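Local coordinates for protein PrimPol AEP domain (PP-N190) (Cyanophage S-2L, PDB 6ZP9) that probably synthesises primers and extends DNA as the archaeo-eukaryotic primase (AEP) domain of a phage primase-polymerase, at residues A[13-25]-A[164-178]. Residues are numbered along the deposited sequence; the frame is centred on the assembly and turned at random.
Sequences AFDRDQILLHLSL and LAGCPHQRTGEVAQI
Q18 and H22, one turn apart on helix 16-25, lend side-chain acceptors to the backbone of 164-178, the segment that links the two antiparallel sheets of the AEP domain. OE1 of Q18 takes the N-H of I178 at 2.8 Å, in its carbonyl plane, while NE2 donates to a water that in turn donates to I178 O; one amide thus serves the N-H directly and the carbonyl through the water, which suits glutamine to the place. The chain of Q18 is bent at chi2 (-77°), which brings OE1 to that N-H. H22 accepts the A165 N-H at ND1 (3.0 Å), the donor sitting at the ring edge but 16° out of its plane. That bond requires an unprotonated ND1, and NE2 is hydrogen-bonded elsewhere, so both ring nitrogens are satisfied. Ahead of the helix, D15 N donates almost straight to G166 O (2.8 Å), while D15 OD1 caps the helix N-terminus through weak bonds from D17 N and Q18 N. G166, in the type II turn 164-167, has positive phi (85°), and its CA packs 3.5 Å from Q18 CB; both features suit glycine. Between the polar links, I19 CD1 meets L164 CD2 and C167 SG, and L116 of strand 114-117 touches H22, A165 and I178. The CD1 methyl of I178 packs 3.5 Å from H22 CA, and I178 CG2 meets L25 CD1 tip to tip at 3.7 Å.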
ATOM      1  N   ALA A  13      18.839  -9.089   0.142  1.00 19.05           N
ATOM      2  CA  ALA A  13      18.457  -8.343   1.336  1.00 21.26           C
ATOM      3  C   ALA A  13      16.942  -8.205   1.493  1.00 21.85           C
ATOM      4  O   ALA A  13      16.485  -7.558   2.443  1.00 23.64           O
ATOM      5  CB  ALA A  13      19.108  -6.955   1.307  1.00 23.04           C
ATOM      6  N   PHE A  14      16.160  -8.796   0.591  1.00 19.20           N
ATOM      7  CA  PHE A  14      14.708  -8.709   0.594  1.00 17.42           C
ATOM      8  C   PHE A  14      14.145 -10.060   0.173  1.00 19.55           C
ATOM      9  O   PHE A  14      14.854 -10.910  -0.385  1.00 17.20           O
ATOM     10  CB  PHE A  14      14.221  -7.617  -0.366  1.00 20.38           C
ATOM     11  CG  PHE A  14      14.691  -7.828  -1.783  1.00 17.63           C
ATOM     12  CD1 PHE A  14      13.956  -8.602  -2.664  1.00 22.03           C
ATOM     13  CD2 PHE A  14      15.889  -7.287  -2.218  1.00 22.55           C
ATOM     14  CE1 PHE A  14      14.396  -8.819  -3.954  1.00 23.47           C
ATOM     15  CE2 PHE A  14      16.334  -7.499  -3.510  1.00 23.11           C
ATOM     16  CZ  PHE A  14      15.590  -8.269  -4.379  1.00 23.38           C
ATOM     17  N   ASP A  15      12.847 -10.239   0.407  1.00 17.93           N
ATOM     18  CA  ASP A  15      12.123 -11.461   0.047  1.00 17.63           C
ATOM     19  C   ASP A  15      11.423 -11.238  -1.301  1.00 18.23           C
ATOM     20  O   ASP A  15      10.351 -10.634  -1.361  1.00 17.37           O
ATOM     21  CB  ASP A  15      11.137 -11.811   1.159  1.00 17.18           C
ATOM     22  CG  ASP A  15      10.439 -13.138   0.938  1.00 26.58           C
ATOM     23  OD1 ASP A  15      10.377 -13.600  -0.226  1.00 25.34           O
ATOM     24  OD2 ASP A  15       9.940 -13.717   1.931  1.00 29.60           O
ATOM     25  N   ARG A  16      12.012 -11.746  -2.388  1.00 17.76           N
ATOM     26  CA  ARG A  16      11.452 -11.463  -3.711  1.00 19.30           C
ATOM     27  C   ARG A  16      10.061 -12.064  -3.888  1.00 17.66           C
ATOM     28  O   ARG A  16       9.256 -11.548  -4.672  1.00 18.30           O
ATOM     29  CB  ARG A  16      12.386 -11.981  -4.809  1.00 22.81           C
ATOM     30  CG  ARG A  16      12.345 -13.489  -4.969  1.00 24.90           C
ATOM     31  CD  ARG A  16      13.207 -13.972  -6.126  1.00 29.44           C
ATOM     32  NE  ARG A  16      12.867 -13.336  -7.397  1.00 29.09           N
ATOM     33  CZ  ARG A  16      11.994 -13.826  -8.278  1.00 29.94           C
ATOM     34  NH1 ARG A  16      11.773 -13.167  -9.412  1.00 35.40           N
ATOM     35  NH2 ARG A  16      11.346 -14.967  -8.035  1.00 25.77           N
ATOM     36  N   ASP A  17       9.758 -13.153  -3.186  1.00 17.47           N
ATOM     37  CA  ASP A  17       8.438 -13.762  -3.324  1.00 16.86           C
ATOM     38  C   ASP A  17       7.360 -12.851  -2.761  1.00 14.78           C
ATOM     39  O   ASP A  17       6.263 -12.754  -3.322  1.00 15.89           O
ATOM     40  CB  ASP A  17       8.400 -15.122  -2.627  1.00 20.13           C
ATOM     41  CG  ASP A  17       9.281 -16.164  -3.319  1.00 29.47           C
ATOM     42  OD1 ASP A  17       9.247 -16.248  -4.567  1.00 29.51           O
ATOM     43  OD2 ASP A  17      10.010 -16.894  -2.611  1.00 34.40           O
ATOM     44  N   GLN A  18       7.654 -12.168  -1.657  1.00 14.83           N
ATOM     45  CA  GLN A  18       6.671 -11.261  -1.086  1.00 14.89           C
ATOM     46  C   GLN A  18       6.490 -10.024  -1.961  1.00 14.31           C
ATOM     47  O   GLN A  18       5.367  -9.531  -2.124  1.00 13.85           O
ATOM     48  CB  GLN A  18       7.091 -10.893   0.331  1.00 14.50           C
ATOM     49  CG  GLN A  18       6.743 -11.981   1.328  1.00 14.70           C
ATOM     50  CD  GLN A  18       5.263 -11.984   1.686  1.00 19.23           C
ATOM     51  OE1 GLN A  18       4.742 -10.999   2.204  1.00 16.97           O
ATOM     52  NE2 GLN A  18       4.580 -13.091   1.408  1.00 17.31           N
ATOM     53  N   ILE A  19       7.579  -9.509  -2.538  1.00 14.79           N
ATOM     54  CA  ILE A  19       7.457  -8.373  -3.452  1.00 12.52           C
ATOM     55  C   ILE A  19       6.548  -8.727  -4.626  1.00 13.48           C
ATOM     56  O   ILE A  19       5.612  -7.984  -4.960  1.00 15.22           O
ATOM     57  CB  ILE A  19       8.842  -7.918  -3.944  1.00 12.69           C
ATOM     58  CG1 ILE A  19       9.622  -7.261  -2.803  1.00 13.74           C
ATOM     59  CG2 ILE A  19       8.694  -6.953  -5.129  1.00 15.95           C
ATOM     60  CD1 ILE A  19      10.957  -6.673  -3.248  1.00 16.89           C
ATOM     61  N   LEU A  20       6.810  -9.863  -5.278  1.00 13.68           N
ATOM     62  CA  LEU A  20       5.996 -10.238  -6.430  1.00 14.58           C
ATOM     63  C   LEU A  20       4.555 -10.519  -6.022  1.00 15.20           C
ATOM     64  O   LEU A  20       3.623 -10.210  -6.775  1.00 14.59           O
ATOM     65  CB  LEU A  20       6.607 -11.445  -7.139  1.00 14.42           C
ATOM     66  CG  LEU A  20       7.914 -11.086  -7.857  1.00 19.41           C
ATOM     67  CD1 LEU A  20       8.545 -12.326  -8.448  1.00 21.01           C
ATOM     68  CD2 LEU A  20       7.690 -10.022  -8.936  1.00 21.55           C
ATOM     69  N   LEU A  21       4.349 -11.078  -4.820  1.00 13.85           N
ATOM     70  CA  LEU A  21       2.992 -11.315  -4.335  1.00 12.19           C
ATOM     71  C   LEU A  21       2.248 -10.003  -4.121  1.00 12.07           C
ATOM     72  O   LEU A  21       1.067  -9.893  -4.463  1.00 13.87           O
ATOM     73  CB  LEU A  21       3.022 -12.135  -3.043  1.00 13.44           C
ATOM     74  CG  LEU A  21       1.653 -12.375  -2.398  1.00 15.65           C
ATOM     75  CD1 LEU A  21       0.757 -13.235  -3.271  1.00 18.62           C
ATOM     76  CD2 LEU A  21       1.806 -12.982  -1.010  1.00 13.74           C
ATOM     77  N   HIS A  22       2.917  -9.002  -3.543  1.00 12.20           N
ATOM     78  CA  HIS A  22       2.311  -7.680  -3.387  1.00 11.84           C
ATOM     79  C   HIS A  22       1.849  -7.132  -4.731  1.00 14.41           C
ATOM     80  O   HIS A  22       0.708  -6.672  -4.870  1.00 12.27           O
ATOM     81  CB  HIS A  22       3.322  -6.730  -2.730  1.00 11.43           C
ATOM     82  CG  HIS A  22       2.706  -5.539  -2.063  1.00 12.99           C
ATOM     83  ND1 HIS A  22       3.403  -4.746  -1.173  1.00 13.71           N
ATOM     84  CD2 HIS A  22       1.465  -4.998  -2.157  1.00 15.84           C
ATOM     85  CE1 HIS A  22       2.619  -3.768  -0.746  1.00 13.10           C
ATOM     86  NE2 HIS A  22       1.436  -3.901  -1.324  1.00 15.26           N
ATOM     87  N   LEU A  23       2.727  -7.185  -5.738  1.00 13.37           N
ATOM     88  CA  LEU A  23       2.373  -6.713  -7.077  1.00 13.07           C
ATOM     89  C   LEU A  23       1.242  -7.540  -7.678  1.00 12.31           C
ATOM     90  O   LEU A  23       0.332  -6.992  -8.315  1.00 13.30           O
ATOM     91  CB  LEU A  23       3.601  -6.762  -7.995  1.00 13.96           C
ATOM     92  CG  LEU A  23       4.464  -5.500  -8.119  1.00 25.02           C
ATOM     93  CD1 LEU A  23       4.818  -4.968  -6.763  1.00 23.28           C
ATOM     94  CD2 LEU A  23       5.730  -5.809  -8.889  1.00 19.79           C
ATOM     95  N   SER A  24       1.298  -8.863  -7.496  1.00 12.90           N
ATOM     96  CA  SER A  24       0.293  -9.753  -8.056  1.00 12.39           C
ATOM     97  C   SER A  24      -1.086  -9.475  -7.466  1.00 12.33           C
ATOM     98  O   SER A  24      -2.081  -9.362  -8.192  1.00 12.96           O
ATOM     99  CB  SER A  24       0.707 -11.201  -7.790  1.00 18.81           C
ATOM    100  OG  SER A  24      -0.049 -12.079  -8.596  1.00 26.67           O
ATOM    101  N   LEU A  25      -1.168  -9.374  -6.145  1.00 12.01           N
ATOM    102  CA  LEU A  25      -2.458  -9.108  -5.529  1.00 12.53           C
ATOM    103  C   LEU A  25      -3.009  -7.749  -5.951  1.00 12.19           C
ATOM    104  O   LEU A  25      -4.229  -7.568  -6.026  1.00 14.80           O
ATOM    105  CB  LEU A  25      -2.331  -9.207  -4.013  1.00 14.11           C
ATOM    106  CG  LEU A  25      -1.962 -10.599  -3.483  1.00 14.33           C
ATOM    107  CD1 LEU A  25      -1.725 -10.530  -1.971  1.00 17.54           C
ATOM    108  CD2 LEU A  25      -3.039 -11.627  -3.806  1.00 18.64           C
ATOM    109  N   LEU A 164       6.238  -1.687   0.970  1.00 11.79           N
ATOM    110  CA  LEU A 164       6.350  -2.839   0.086  1.00 12.25           C
ATOM    111  C   LEU A 164       6.607  -4.115   0.896  1.00 12.71           C
ATOM    112  O   LEU A 164       7.498  -4.146   1.754  1.00 12.76           O
ATOM    113  CB  LEU A 164       7.473  -2.579  -0.923  1.00 12.85           C
ATOM    114  CG  LEU A 164       7.838  -3.695  -1.892  1.00 12.79           C
ATOM    115  CD1 LEU A 164       6.658  -4.031  -2.813  1.00 14.57           C
ATOM    116  CD2 LEU A 164       9.099  -3.328  -2.692  1.00 15.62           C
ATOM    117  N   ALA A 165       5.818  -5.162   0.630  1.00 12.46           N
ATOM    118  CA  ALA A 165       6.005  -6.451   1.294  1.00 11.10           C
ATOM    119  C   ALA A 165       7.368  -7.032   0.949  1.00 12.62           C
ATOM    120  O   ALA A 165       7.899  -6.809  -0.138  1.00 14.86           O
ATOM    121  CB  ALA A 165       4.915  -7.443   0.882  1.00 12.87           C
ATOM    122  N   GLY A 166       7.938  -7.778   1.893  1.00 13.39           N
ATOM    123  CA  GLY A 166       9.194  -8.457   1.654  1.00 15.02           C
ATOM    124  C   GLY A 166      10.438  -7.636   1.886  1.00 15.43           C
ATOM    125  O   GLY A 166      11.545  -8.153   1.663  1.00 17.60           O
ATOM    126  N   CYS A 167      10.307  -6.376   2.312  1.00 14.26           N
ATOM    127  CA  CYS A 167      11.463  -5.549   2.641  1.00 13.13           C
ATOM    128  C   CYS A 167      11.429  -5.180   4.114  1.00 15.72           C
ATOM    129  O   CYS A 167      10.349  -5.078   4.707  1.00 17.17           O
ATOM    130  CB  CYS A 167      11.512  -4.260   1.809  1.00 15.72           C
ATOM    131  SG  CYS A 167      11.432  -4.553   0.035  1.00 17.81           S
ATOM    132  N   PRO A 168      12.589  -4.955   4.723  1.00 17.22           N
ATOM    133  CA  PRO A 168      12.618  -4.676   6.162  1.00 18.77           C
ATOM    134  C   PRO A 168      12.147  -3.273   6.523  1.00 21.50           C
ATOM    135  O   PRO A 168      12.387  -2.293   5.801  1.00 20.09           O
ATOM    136  CB  PRO A 168      14.092  -4.875   6.531  1.00 20.51           C
ATOM    137  CG  PRO A 168      14.839  -4.671   5.265  1.00 22.69           C
ATOM    138  CD  PRO A 168      13.941  -5.150   4.161  1.00 17.11           C
ATOM    139  N   HIS A 169      11.446  -3.211   7.658  1.00 18.49           N
ATOM    140  CA  HIS A 169      11.244  -1.991   8.427  1.00 17.10           C
ATOM    141  C   HIS A 169      12.562  -1.693   9.129  1.00 20.95           C
ATOM    142  O   HIS A 169      12.963  -2.425  10.036  1.00 21.31           O
ATOM    143  CB  HIS A 169      10.095  -2.230   9.403  1.00 20.31           C
ATOM    144  CG  HIS A 169       9.792  -1.089  10.319  1.00 22.40           C
ATOM    145  ND1 HIS A 169       8.989  -0.035   9.951  1.00 25.55           N
ATOM    146  CD2 HIS A 169      10.138  -0.865  11.609  1.00 25.82           C
ATOM    147  CE1 HIS A 169       8.880   0.808  10.961  1.00 25.02           C
ATOM    148  NE2 HIS A 169       9.563   0.326  11.982  1.00 27.96           N
ATOM    149  N   GLN A 170      13.262  -0.645   8.687  1.00 19.21           N
ATOM    150  CA  GLN A 170      14.672  -0.505   9.046  1.00 21.46           C
ATOM    151  C   GLN A 170      14.899  -0.267  10.534  1.00 24.55           C
ATOM    152  O   GLN A 170      15.977  -0.594  11.040  1.00 26.84           O
ATOM    153  CB  GLN A 170      15.308   0.623   8.240  1.00 22.87           C
ATOM    154  CG  GLN A 170      15.481   0.311   6.762  1.00 19.65           C
ATOM    155  CD  GLN A 170      16.617  -0.662   6.479  1.00 22.61           C
ATOM    156  OE1 GLN A 170      17.294  -1.121   7.392  1.00 28.78           O
ATOM    157  NE2 GLN A 170      16.853  -0.947   5.200  1.00 20.00           N
ATOM    158  N   ARG A 171      13.915   0.278  11.244  1.00 24.13           N
ATOM    159  CA  ARG A 171      14.100   0.548  12.665  1.00 26.08           C
ATOM    160  C   ARG A 171      14.223  -0.747  13.461  1.00 26.94           C
ATOM    161  O   ARG A 171      15.030  -0.831  14.396  1.00 30.13           O
ATOM    162  CB  ARG A 171      12.942   1.402  13.199  1.00 31.10           C
ATOM    163  CG  ARG A 171      13.083   1.844  14.662  1.00 41.20           C
ATOM    164  CD  ARG A 171      11.851   2.634  15.124  1.00 50.00           C
ATOM    165  NE  ARG A 171      10.598   1.931  14.823  1.00 55.86           N
ATOM    166  CZ  ARG A 171       9.796   1.376  15.733  1.00 57.39           C
ATOM    167  NH1 ARG A 171      10.105   1.431  17.021  1.00 58.77           N
ATOM    168  NH2 ARG A 171       8.684   0.759  15.353  1.00 54.36           N
ATOM    169  N   THR A 172      13.445  -1.772  13.102  1.00 27.10           N
ATOM    170  CA  THR A 172      13.445  -3.041  13.819  1.00 25.22           C
ATOM    171  C   THR A 172      14.038  -4.199  13.031  1.00 24.78           C
ATOM    172  O   THR A 172      14.427  -5.202  13.635  1.00 30.19           O
ATOM    173  CB  THR A 172      12.015  -3.419  14.224  1.00 29.47           C
ATOM    174  OG1 THR A 172      11.286  -3.841  13.065  1.00 28.39           O
ATOM    175  CG2 THR A 172      11.307  -2.234  14.837  1.00 34.57           C
ATOM    176  N   GLY A 173      14.117  -4.097  11.709  1.00 23.37           N
ATOM    177  CA  GLY A 173      14.524  -5.219  10.899  1.00 23.50           C
ATOM    178  C   GLY A 173      13.420  -6.192  10.546  1.00 23.46           C
ATOM    179  O   GLY A 173      13.662  -7.103   9.745  1.00 25.41           O
ATOM    180  N   GLU A 174      12.222  -6.041  11.117  1.00 21.72           N
ATOM    181  CA  GLU A 174      11.108  -6.917  10.768  1.00 20.46           C
ATOM    182  C   GLU A 174      10.764  -6.758   9.291  1.00 20.30           C
ATOM    183  O   GLU A 174      10.669  -5.635   8.788  1.00 21.53           O
ATOM    184  CB  GLU A 174       9.889  -6.598  11.634  1.00 21.55           C
ATOM    185  CG  GLU A 174       8.722  -7.560  11.401  1.00 28.08           C
ATOM    186  CD  GLU A 174       7.523  -7.338  12.330  1.00 35.00           C
ATOM    187  OE1 GLU A 174       7.702  -6.795  13.447  1.00 36.08           O
ATOM    188  OE2 GLU A 174       6.392  -7.723  11.933  1.00 38.02           O
ATOM    189  N   VAL A 175      10.584  -7.880   8.587  1.00 19.12           N
ATOM    190  CA  VAL A 175      10.294  -7.852   7.157  1.00 17.98           C
ATOM    191  C   VAL A 175       8.784  -7.783   6.959  1.00 20.89           C
ATOM    192  O   VAL A 175       8.038  -8.583   7.533  1.00 19.29           O
ATOM    193  CB  VAL A 175      10.893  -9.080   6.449  1.00 20.66           C
ATOM    194  CG1 VAL A 175      10.581  -9.053   4.973  1.00 21.58           C
ATOM    195  CG2 VAL A 175      12.403  -9.138   6.656  1.00 22.72           C
ATOM    196  N   ALA A 176       8.328  -6.825   6.152  1.00 15.93           N
ATOM    197  CA  ALA A 176       6.894  -6.675   5.921  1.00 15.34           C
ATOM    198  C   ALA A 176       6.325  -7.932   5.275  1.00 16.18           C
ATOM    199  O   ALA A 176       6.950  -8.544   4.406  1.00 16.73           O
ATOM    200  CB  ALA A 176       6.620  -5.456   5.048  1.00 13.82           C
ATOM    201  N   GLN A 177       5.121  -8.312   5.688  1.00 14.86           N
ATOM    202  CA  GLN A 177       4.539  -9.586   5.287  0.56 16.25           C
ATOM    203  C   GLN A 177       3.070  -9.416   4.909  1.00 14.93           C
ATOM    204  O   GLN A 177       2.299  -8.798   5.656  1.00 16.39           O
ATOM    205  CB  GLN A 177       4.659 -10.613   6.422  0.56 19.17           C
ATOM    206  CG  GLN A 177       3.925 -11.915   6.170  0.56 24.34           C
ATOM    207  CD  GLN A 177       4.771 -12.920   5.424  0.56 33.52           C
ATOM    208  OE1 GLN A 177       5.938 -12.665   5.126  0.56 33.45           O
ATOM    209  NE2 GLN A 177       4.187 -14.074   5.114  0.56 37.33           N
ATOM    210  N   ILE A 178       2.681  -9.985   3.766  1.00 13.39           N
ATOM    211  CA  ILE A 178       1.275 -10.051   3.381  1.00 14.04           C
ATOM    212  C   ILE A 178       0.601 -11.177   4.153  1.00 12.64           C
ATOM    213  O   ILE A 178       1.190 -12.245   4.360  1.00 13.28           O
ATOM    214  CB  ILE A 178       1.147 -10.240   1.862  1.00 11.90           C
ATOM    215  CG1 ILE A 178       1.475  -8.912   1.189  1.00 18.09           C
ATOM    216  CG2 ILE A 178      -0.263 -10.717   1.473  1.00 15.32           C
ATOM    217  CD1 ILE A 178       1.577  -8.999  -0.270  1.00 20.36           C
TER
HETATM  218  O   HOH W   1       1.736 -14.042   2.264  1.00 25.30           O